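Local coordinates for Pbp related beta-lactamase (Pyrococcus abyssi, PDB 2QMI), which probably acts as a serine peptidase of the penicillin-binding protein and beta-lactamase family, assembled as a self-compartmentalizing octamer, at residues A[14-24]-A[34-42]; A[55-63]-A[302-313]. One frame throughout, in Å; residues are numbered along the deposited sequence.

Overall arrangement
Interactions 1 and 2 both reach the eight-stranded antiparallel sheet of the beta-lactamase-like domain, with their centres about 16 Å apart. Interaction 1 is the hairpin at one border of that sheet, where 34-38 is part of the strand outermost within this chain. Interaction 2 lies deeper, its centre about 7 Å from that of the chain, and packs 55-63 against the sheet's hairpin 302-313; strand 321-327 separates the two hairpins. Y55 joins the contacts directly: its OH is 2.9 Å from S23 OG, a probable hydrogen bond, while S23 OG also bonds T50 O and Y55 OH bonds S49 OG. The probable active site, with S59, K62 and H302, falls within interaction 2, whereas interaction 1 borders a second subunit.

Interaction 1 (A[14-24]-A[34-42]); sequences MAERKVPGISI and YAKGFGYRN
Strands 21-24 and 34-38 run antiparallel, their short axes at 175° and 4.5 Å apart at closest, as the two arms of the beta hairpin at the border of the domain's central sheet. I22 and F38 form a hydrogen-bonded pair, with F38 N to I22 O at 2.7 Å; I24 and K36 form the next. Beyond I22 and F38 the chain turns a corner at G39, and Y40 N still reaches P20 O at 2.8 Å, but from above the carbonyl plane, 42° out of it. G21 and G39, both without side chains, bring their CA atoms to 4.1 Å. The side chains of F38 and I24 lie on one face of the sheet, where I10 and V11 of helix 3-16 pack on F38. M14, also from that helix, crosses F38 at about a right angle, its SD 3.6 Å from F38 CB, while the bend at chi3 takes CE over toward F38 O. The second subunit reaches the corner, where its E138 accepts a hydrogen bond from G39 N. In I24, chi1 of -179° sends CG1 anti to the backbone N and places CG2 between that N and the carbonyl carbon, from where I24 CG2 meets the edge of the F38 ring at CE2, 4.1 Å away.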
loop_
_atom_site.group_PDB
_atom_site.type_symbol
_atom_site.label_atom_id
_atom_site.label_comp_id
_atom_site.label_asym_id
_atom_site.label_seq_id
_atom_site.Cartn_x
_atom_site.Cartn_y
_atom_site.Cartn_z
ATOM N N MET A 14 -10.925 33.307 8.499
ATOM C CA MET A 14 -10.714 32.216 9.448
ATOM C C MET A 14 -11.302 30.916 8.907
ATOM O O MET A 14 -10.703 29.848 9.038
ATOM C CB MET A 14 -11.340 32.561 10.809
ATOM C CG MET A 14 -10.633 33.705 11.538
ATOM S SD MET A 14 -11.409 34.181 13.110
ATOM C CE MET A 14 -10.660 32.979 14.212
ATOM N N ALA A 15 -12.480 31.005 8.302
ATOM C CA ALA A 15 -13.112 29.824 7.726
ATOM C C ALA A 15 -12.239 29.286 6.586
ATOM O O ALA A 15 -11.846 28.122 6.573
ATOM C CB ALA A 15 -14.492 30.178 7.201
ATOM N N GLU A 16 -11.927 30.159 5.638
ATOM C CA GLU A 16 -11.120 29.796 4.480
ATOM C C GLU A 16 -9.730 29.243 4.783
ATOM O O GLU A 16 -9.310 28.253 4.187
ATOM C CB GLU A 16 -10.981 31.005 3.549
ATOM C CG GLU A 16 -9.749 30.949 2.656
ATOM C CD GLU A 16 -9.501 32.253 1.921
ATOM O OE1 GLU A 16 -10.372 32.635 1.109
ATOM O OE2 GLU A 16 -8.441 32.891 2.155
ATOM N N ARG A 17 -9.011 29.880 5.699
ATOM C CA ARG A 17 -7.650 29.445 6.014
ATOM C C ARG A 17 -7.592 28.547 7.246
ATOM O O ARG A 17 -6.506 28.234 7.755
ATOM C CB ARG A 17 -6.755 30.686 6.197
ATOM C CG ARG A 17 -6.776 31.659 5.004
ATOM C CD ARG A 17 -6.015 31.104 3.786
ATOM N NE ARG A 17 -4.566 31.200 3.970
ATOM C CZ ARG A 17 -3.828 32.234 3.571
ATOM N NH1 ARG A 17 -2.517 32.243 3.794
ATOM N NH2 ARG A 17 -4.398 33.244 2.912
ATOM N N LYS A 18 -8.767 28.129 7.710
ATOM C CA LYS A 18 -8.908 27.276 8.884
ATOM C C LYS A 18 -8.148 27.772 10.115
ATOM O O LYS A 18 -7.269 27.078 10.636
ATOM C CB LYS A 18 -8.483 25.839 8.566
ATOM C CG LYS A 18 -8.969 24.839 9.618
ATOM C CD LYS A 18 -9.088 23.414 9.080
ATOM C CE LYS A 18 -9.871 22.541 10.063
ATOM N NZ LYS A 18 -10.049 21.133 9.614
ATOM N N VAL A 19 -8.488 28.972 10.580
ATOM C CA VAL A 19 -7.847 29.541 11.765
ATOM C C VAL A 19 -8.776 29.302 12.961
ATOM O O VAL A 19 -9.969 29.585 12.890
ATOM C CB VAL A 19 -7.594 31.065 11.607
ATOM C CG1 VAL A 19 -6.822 31.590 12.809
ATOM C CG2 VAL A 19 -6.824 31.342 10.313
ATOM N N PRO A 20 -8.236 28.778 14.073
ATOM C CA PRO A 20 -9.008 28.489 15.290
ATOM C C PRO A 20 -9.638 29.716 15.971
ATOM O O PRO A 20 -10.851 29.775 16.156
ATOM C CB PRO A 20 -7.985 27.804 16.201
ATOM C CG PRO A 20 -6.939 27.266 15.236
ATOM C CD PRO A 20 -6.826 28.395 14.249
ATOM N N GLY A 21 -8.800 30.675 16.353
ATOM C CA GLY A 21 -9.280 31.869 17.025
ATOM C C GLY A 21 -8.405 33.077 16.745
ATOM O O GLY A 21 -7.263 32.930 16.312
ATOM N N ILE A 22 -8.944 34.270 16.997
ATOM C CA ILE A 22 -8.239 35.526 16.767
ATOM C C ILE A 22 -8.724 36.635 17.708
ATOM O O ILE A 22 -9.896 36.681 18.073
ATOM C CB ILE A 22 -8.446 36.019 15.308
ATOM C CG1 ILE A 22 -7.492 35.290 14.361
ATOM C CG2 ILE A 22 -8.263 37.531 15.228
ATOM C CD1 ILE A 22 -7.633 35.691 12.894
ATOM N N SER A 23 -7.814 37.526 18.096
ATOM C CA SER A 23 -8.166 38.650 18.956
ATOM C C SER A 23 -7.644 39.928 18.327
ATOM O O SER A 23 -6.601 39.919 17.675
ATOM C CB SER A 23 -7.564 38.482 20.353
ATOM O OG SER A 23 -8.326 37.570 21.122
ATOM N N ILE A 24 -8.366 41.025 18.521
ATOM C CA ILE A 24 -7.953 42.310 17.965
ATOM C C ILE A 24 -8.434 43.490 18.809
ATOM O O ILE A 24 -9.543 43.478 19.348
ATOM C CB ILE A 24 -8.485 42.484 16.513
ATOM C CG1 ILE A 24 -8.027 43.827 15.929
ATOM C CG2 ILE A 24 -10.003 42.393 16.508
ATOM C CD1 ILE A 24 -8.442 44.054 14.475
ATOM N N TYR A 34 -12.403 49.631 20.195
ATOM C CA TYR A 34 -12.931 48.375 19.679
ATOM C C TYR A 34 -12.002 47.221 20.032
ATOM O O TYR A 34 -10.816 47.247 19.710
ATOM C CB TYR A 34 -13.077 48.460 18.161
ATOM C CG TYR A 34 -13.538 47.176 17.512
ATOM C CD1 TYR A 34 -14.857 46.732 17.650
ATOM C CD2 TYR A 34 -12.657 46.400 16.760
ATOM C CE1 TYR A 34 -15.286 45.544 17.051
ATOM C CE2 TYR A 34 -13.077 45.212 16.159
ATOM C CZ TYR A 34 -14.391 44.792 16.307
ATOM O OH TYR A 34 -14.806 43.627 15.691
ATOM N N ALA A 35 -12.551 46.219 20.703
ATOM C CA ALA A 35 -11.794 45.043 21.106
ATOM C C ALA A 35 -12.727 43.859 20.960
ATOM O O ALA A 35 -13.877 43.905 21.404
ATOM C CB ALA A 35 -11.325 45.179 22.554
ATOM N N LYS A 36 -12.239 42.793 20.341
ATOM C CA LYS A 36 -13.084 41.633 20.148
ATOM C C LYS A 36 -12.281 40.374 19.854
ATOM O O LYS A 36 -11.167 40.439 19.330
ATOM C CB LYS A 36 -14.067 41.915 19.005
ATOM C CG LYS A 36 -15.197 40.908 18.868
ATOM C CD LYS A 36 -16.357 41.483 18.040
ATOM C CE LYS A 36 -17.070 42.615 18.791
ATOM N NZ LYS A 36 -18.270 43.153 18.061
ATOM N N GLY A 37 -12.860 39.234 20.215
ATOM C CA GLY A 37 -12.229 37.954 19.974
ATOM C C GLY A 37 -13.119 37.168 19.024
ATOM O O GLY A 37 -14.334 37.377 19.003
ATOM N N PHE A 38 -12.517 36.273 18.243
ATOM C CA PHE A 38 -13.250 35.450 17.279
ATOM C C PHE A 38 -12.780 34.004 17.354
ATOM O O PHE A 38 -11.602 33.738 17.604
ATOM C CB PHE A 38 -13.018 35.951 15.851
ATOM C CG PHE A 38 -13.441 37.370 15.624
ATOM C CD1 PHE A 38 -14.633 37.655 14.961
ATOM C CD2 PHE A 38 -12.648 38.425 16.069
ATOM C CE1 PHE A 38 -15.028 38.975 14.745
ATOM C CE2 PHE A 38 -13.030 39.740 15.860
ATOM C CZ PHE A 38 -14.223 40.019 15.196
ATOM N N GLY A 39 -13.698 33.072 17.118
ATOM C CA GLY A 39 -13.335 31.670 17.154
ATOM C C GLY A 39 -13.023 31.142 18.541
ATOM O O GLY A 39 -13.392 31.735 19.553
ATOM N N TYR A 40 -12.317 30.022 18.586
ATOM C CA TYR A 40 -11.987 29.397 19.853
ATOM C C TYR A 40 -10.512 29.548 20.236
ATOM O O TYR A 40 -9.628 29.497 19.380
ATOM C CB TYR A 40 -12.374 27.910 19.783
ATOM C CG TYR A 40 -13.857 27.672 19.580
ATOM C CD1 TYR A 40 -14.710 27.515 20.670
ATOM C CD2 TYR A 40 -14.416 27.652 18.303
ATOM C CE1 TYR A 40 -16.082 27.349 20.497
ATOM C CE2 TYR A 40 -15.796 27.486 18.115
ATOM C CZ TYR A 40 -16.621 27.339 19.221
ATOM O OH TYR A 40 -17.983 27.220 19.066
ATOM N N ARG A 41 -10.251 29.764 21.521
ATOM C CA ARG A 41 -8.874 29.866 21.997
ATOM C C ARG A 41 -8.385 28.435 22.263
ATOM O O ARG A 41 -7.185 28.167 22.340
ATOM C CB ARG A 41 -8.783 30.730 23.265
ATOM C CG ARG A 41 -9.476 30.197 24.514
ATOM C CD ARG A 41 -9.163 31.132 25.686
ATOM N NE ARG A 41 -9.659 30.670 26.985
ATOM C CZ ARG A 41 -10.881 30.892 27.463
ATOM N NH1 ARG A 41 -11.215 30.423 28.657
ATOM N NH2 ARG A 41 -11.769 31.587 26.765
ATOM N N ASN A 42 -9.343 27.523 22.402
ATOM C CA ASN A 42 -9.068 26.110 22.603
ATOM C C ASN A 42 -10.221 25.323 21.990
ATOM O O ASN A 42 -11.347 25.400 22.470
ATOM C CB ASN A 42 -8.954 25.759 24.084
ATOM C CG ASN A 42 -8.649 24.280 24.301
ATOM O OD1 ASN A 42 -9.433 23.402 23.911
ATOM N ND2 ASN A 42 -7.497 23.996 24.914
#

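Interaction 2 (A[55-63]-A[302-313])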
loop_
_atom_site.group_PDB
_atom_site.type_symbol
_atom_site.label_atom_id
_atom_site.label_comp_id
_atom_site.label_asym_id
_atom_site.label_seq_id
_atom_site.Cartn_x
_atom_site.Cartn_y
_atom_site.Cartn_z
ATOM N N TYR A 55 -2.002 35.043 24.090
ATOM C CA TYR A 55 -1.317 34.321 23.019
ATOM C C TYR A 55 0.164 34.653 23.091
ATOM O O TYR A 55 0.568 35.583 23.788
ATOM C CB TYR A 55 -1.783 34.779 21.633
ATOM C CG TYR A 55 -3.263 34.756 21.351
ATOM C CD1 TYR A 55 -3.799 33.855 20.429
ATOM C CD2 TYR A 55 -4.114 35.698 21.925
ATOM C CE1 TYR A 55 -5.150 33.901 20.079
ATOM C CE2 TYR A 55 -5.461 35.756 21.587
ATOM C CZ TYR A 55 -5.978 34.858 20.665
ATOM O OH TYR A 55 -7.315 34.915 20.337
ATOM N N GLY A 56 0.972 33.901 22.351
ATOM C CA GLY A 56 2.390 34.197 22.302
ATOM C C GLY A 56 2.488 35.310 21.271
ATOM O O GLY A 56 1.697 35.331 20.325
ATOM N N ILE A 57 3.431 36.235 21.418
ATOM C CA ILE A 57 3.515 37.323 20.451
ATOM C C ILE A 57 4.743 37.271 19.556
ATOM O O ILE A 57 4.863 38.055 18.618
ATOM C CB ILE A 57 3.453 38.709 21.151
ATOM C CG1 ILE A 57 4.741 38.977 21.931
ATOM C CG2 ILE A 57 2.261 38.751 22.093
ATOM C CD1 ILE A 57 4.829 40.393 22.478
ATOM N N GLY A 58 5.650 36.342 19.847
ATOM C CA GLY A 58 6.853 36.211 19.045
ATOM C C GLY A 58 7.723 37.453 18.956
ATOM O O GLY A 58 7.902 38.175 19.931
ATOM N N SER A 59 8.256 37.705 17.766
ATOM C CA SER A 59 9.132 38.843 17.522
ATOM C C SER A 59 8.609 40.216 17.919
ATOM O O SER A 59 9.346 41.195 17.831
ATOM C CB SER A 59 9.547 38.881 16.051
ATOM O OG SER A 59 10.444 37.832 15.759
ATOM N N ILE A 60 7.350 40.312 18.334
ATOM C CA ILE A 60 6.843 41.616 18.748
ATOM C C ILE A 60 7.566 41.934 20.055
ATOM O O ILE A 60 7.611 43.081 20.505
ATOM C CB ILE A 60 5.314 41.602 18.957
ATOM C CG1 ILE A 60 4.624 41.268 17.632
ATOM C CG2 ILE A 60 4.836 42.971 19.458
ATOM C CD1 ILE A 60 3.107 41.196 17.717
ATOM N N THR A 61 8.155 40.893 20.640
ATOM C CA THR A 61 8.921 41.020 21.875
ATOM C C THR A 61 10.145 41.887 21.580
ATOM O O THR A 61 10.615 42.611 22.452
ATOM C CB THR A 61 9.417 39.632 22.399
ATOM O OG1 THR A 61 8.298 38.772 22.654
ATOM C CG2 THR A 61 10.212 39.801 23.689
ATOM N N LYS A 62 10.657 41.815 20.350
ATOM C CA LYS A 62 11.835 42.595 19.980
ATOM C C LYS A 62 11.703 44.092 20.281
ATOM O O LYS A 62 12.674 44.720 20.709
ATOM C CB LYS A 62 12.187 42.390 18.503
ATOM C CG LYS A 62 12.838 41.029 18.195
ATOM C CD LYS A 62 13.318 40.952 16.746
ATOM C CE LYS A 62 13.968 39.612 16.417
ATOM N NZ LYS A 62 13.029 38.459 16.536
ATOM N N SER A 63 10.518 44.668 20.069
ATOM C CA SER A 63 10.346 46.089 20.361
ATOM C C SER A 63 10.603 46.358 21.852
ATOM O O SER A 63 11.196 47.374 22.218
ATOM C CB SER A 63 8.945 46.577 19.942
ATOM O OG SER A 63 7.896 45.902 20.617
ATOM N N HIS A 302 5.461 45.582 13.715
ATOM C CA HIS A 302 6.310 44.403 13.682
ATOM C C HIS A 302 5.422 43.186 13.878
ATOM O O HIS A 302 4.482 43.207 14.682
ATOM C CB HIS A 302 7.362 44.469 14.798
ATOM C CG HIS A 302 8.583 43.644 14.531
ATOM N ND1 HIS A 302 8.553 42.269 14.464
ATOM C CD2 HIS A 302 9.857 44.007 14.250
ATOM C CE1 HIS A 302 9.754 41.821 14.145
ATOM N NE2 HIS A 302 10.563 42.856 14.009
ATOM N N SER A 303 5.710 42.137 13.117
ATOM C CA SER A 303 4.964 40.896 13.196
ATOM C C SER A 303 5.737 39.952 14.092
ATOM O O SER A 303 6.889 40.223 14.451
ATOM C CB SER A 303 4.825 40.269 11.809
ATOM O OG SER A 303 6.102 40.100 11.221
ATOM N N GLY A 304 5.093 38.845 14.449
ATOM C CA GLY A 304 5.728 37.853 15.293
ATOM C C GLY A 304 5.192 36.461 15.039
ATOM O O GLY A 304 4.013 36.280 14.746
ATOM N N SER A 305 6.060 35.465 15.144
ATOM C CA SER A 305 5.633 34.094 14.935
ATOM C C SER A 305 6.482 33.082 15.688
ATOM O O SER A 305 7.709 33.152 15.672
ATOM C CB SER A 305 5.663 33.750 13.448
ATOM O OG SER A 305 5.394 32.370 13.273
ATOM N N VAL A 306 5.821 32.146 16.359
ATOM C CA VAL A 306 6.528 31.095 17.071
ATOM C C VAL A 306 5.991 29.751 16.581
ATOM O O VAL A 306 6.103 28.727 17.258
ATOM C CB VAL A 306 6.357 31.220 18.603
ATOM C CG1 VAL A 306 7.393 32.178 19.150
ATOM C CG2 VAL A 306 4.971 31.732 18.938
ATOM N N GLY A 307 5.409 29.774 15.385
ATOM C CA GLY A 307 4.865 28.564 14.804
ATOM C C GLY A 307 3.396 28.344 15.103
ATOM O O GLY A 307 2.561 28.452 14.207
ATOM N N MET A 308 3.071 28.037 16.356
ATOM C CA MET A 308 1.683 27.797 16.731
ATOM C C MET A 308 0.931 29.061 17.166
ATOM O O MET A 308 -0.264 29.003 17.427
ATOM C CB MET A 308 1.596 26.734 17.839
ATOM C CG MET A 308 1.971 27.211 19.230
ATOM S SD MET A 308 3.732 27.409 19.481
ATOM C CE MET A 308 3.953 28.963 19.017
ATOM N N TYR A 309 1.638 30.188 17.271
ATOM C CA TYR A 309 1.022 31.472 17.635
ATOM C C TYR A 309 1.667 32.516 16.732
ATOM O O TYR A 309 2.850 32.416 16.432
ATOM C CB TYR A 309 1.330 31.887 19.087
ATOM C CG TYR A 309 0.793 31.017 20.202
ATOM C CD1 TYR A 309 -0.572 30.979 20.511
ATOM C CD2 TYR A 309 1.663 30.260 20.981
ATOM C CE1 TYR A 309 -1.047 30.199 21.577
ATOM C CE2 TYR A 309 1.201 29.483 22.041
ATOM C CZ TYR A 309 -0.143 29.453 22.336
ATOM O OH TYR A 309 -0.564 28.661 23.385
ATOM N N THR A 310 0.895 33.509 16.296
ATOM C CA THR A 310 1.429 34.592 15.467
ATOM C C THR A 310 0.745 35.891 15.880
ATOM O O THR A 310 -0.307 35.868 16.511
ATOM C CB THR A 310 1.200 34.368 13.941
ATOM O OG1 THR A 310 -0.200 34.382 13.648
ATOM C CG2 THR A 310 1.806 33.046 13.496
ATOM N N GLY A 311 1.349 37.022 15.534
ATOM C CA GLY A 311 0.756 38.291 15.899
ATOM C C GLY A 311 1.329 39.475 15.149
ATOM O O GLY A 311 2.270 39.334 14.366
ATOM N N TYR A 312 0.747 40.646 15.390
ATOM C CA TYR A 312 1.195 41.876 14.757
ATOM C C TYR A 312 0.659 43.090 15.512
ATOM O O TYR A 312 -0.458 43.071 16.026
ATOM C CB TYR A 312 0.703 41.950 13.312
ATOM C CG TYR A 312 1.234 43.141 12.552
ATOM C CD1 TYR A 312 2.516 43.123 11.999
ATOM C CD2 TYR A 312 0.465 44.297 12.398
ATOM C CE1 TYR A 312 3.019 44.220 11.309
ATOM C CE2 TYR A 312 0.959 45.402 11.713
ATOM C CZ TYR A 312 2.235 45.358 11.168
ATOM O OH TYR A 312 2.730 46.440 10.476
ATOM N N ILE A 313 1.474 44.134 15.593
ATOM C CA ILE A 313 1.065 45.373 16.228
ATOM C C ILE A 313 1.551 46.450 15.278
ATOM O O ILE A 313 2.580 46.287 14.625
ATOM C CB ILE A 313 1.711 45.607 17.641
ATOM C CG1 ILE A 313 3.223 45.798 17.511
ATOM C CG2 ILE A 313 1.363 44.454 18.583
ATOM C CD1 ILE A 313 3.881 46.275 18.791
#
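I60 presses its whole side chain into hairpin 302-313, and here the packing is tightest. I60 CG1 lies 3.5 Å from H302 O. I60 CD1 reaches the backbone at Y312 N (3.4 Å), and I60 CG2 meets I313 CD1 just as closely. This spread of the branches follows from chi1 -62°, which puts CG1 beside the backbone N and CG2 anti to it. G304 fits under the turn of 55-63, its CA-H directed at I57 O (CA to O 3.4 Å, 161° at the hydrogen). S59 and K62 make up an SxxK pattern at the start of helix 61-74, as in the serine penicillin-binding proteins and beta-lactamases, where this serine is the nucleophile; H302 stands on the strand that carries the K(T/S)G-type motif in that family. S59 O sits over one face of the H302 imidazole, offset toward its rim, while H302 ND1 donates in the ring plane to a lone pair of S303 O at 2.6 Å. Y160 hydrogen-bonds both S59 OG and K62 NZ. Farther along, G56 N lies over one face of the Y309 ring, offset toward its rim, 3.6 Å from Y309 CG. At the looser margin, the S303 and S305 side chains point away from 55-63, and S305 is exposed to solvent.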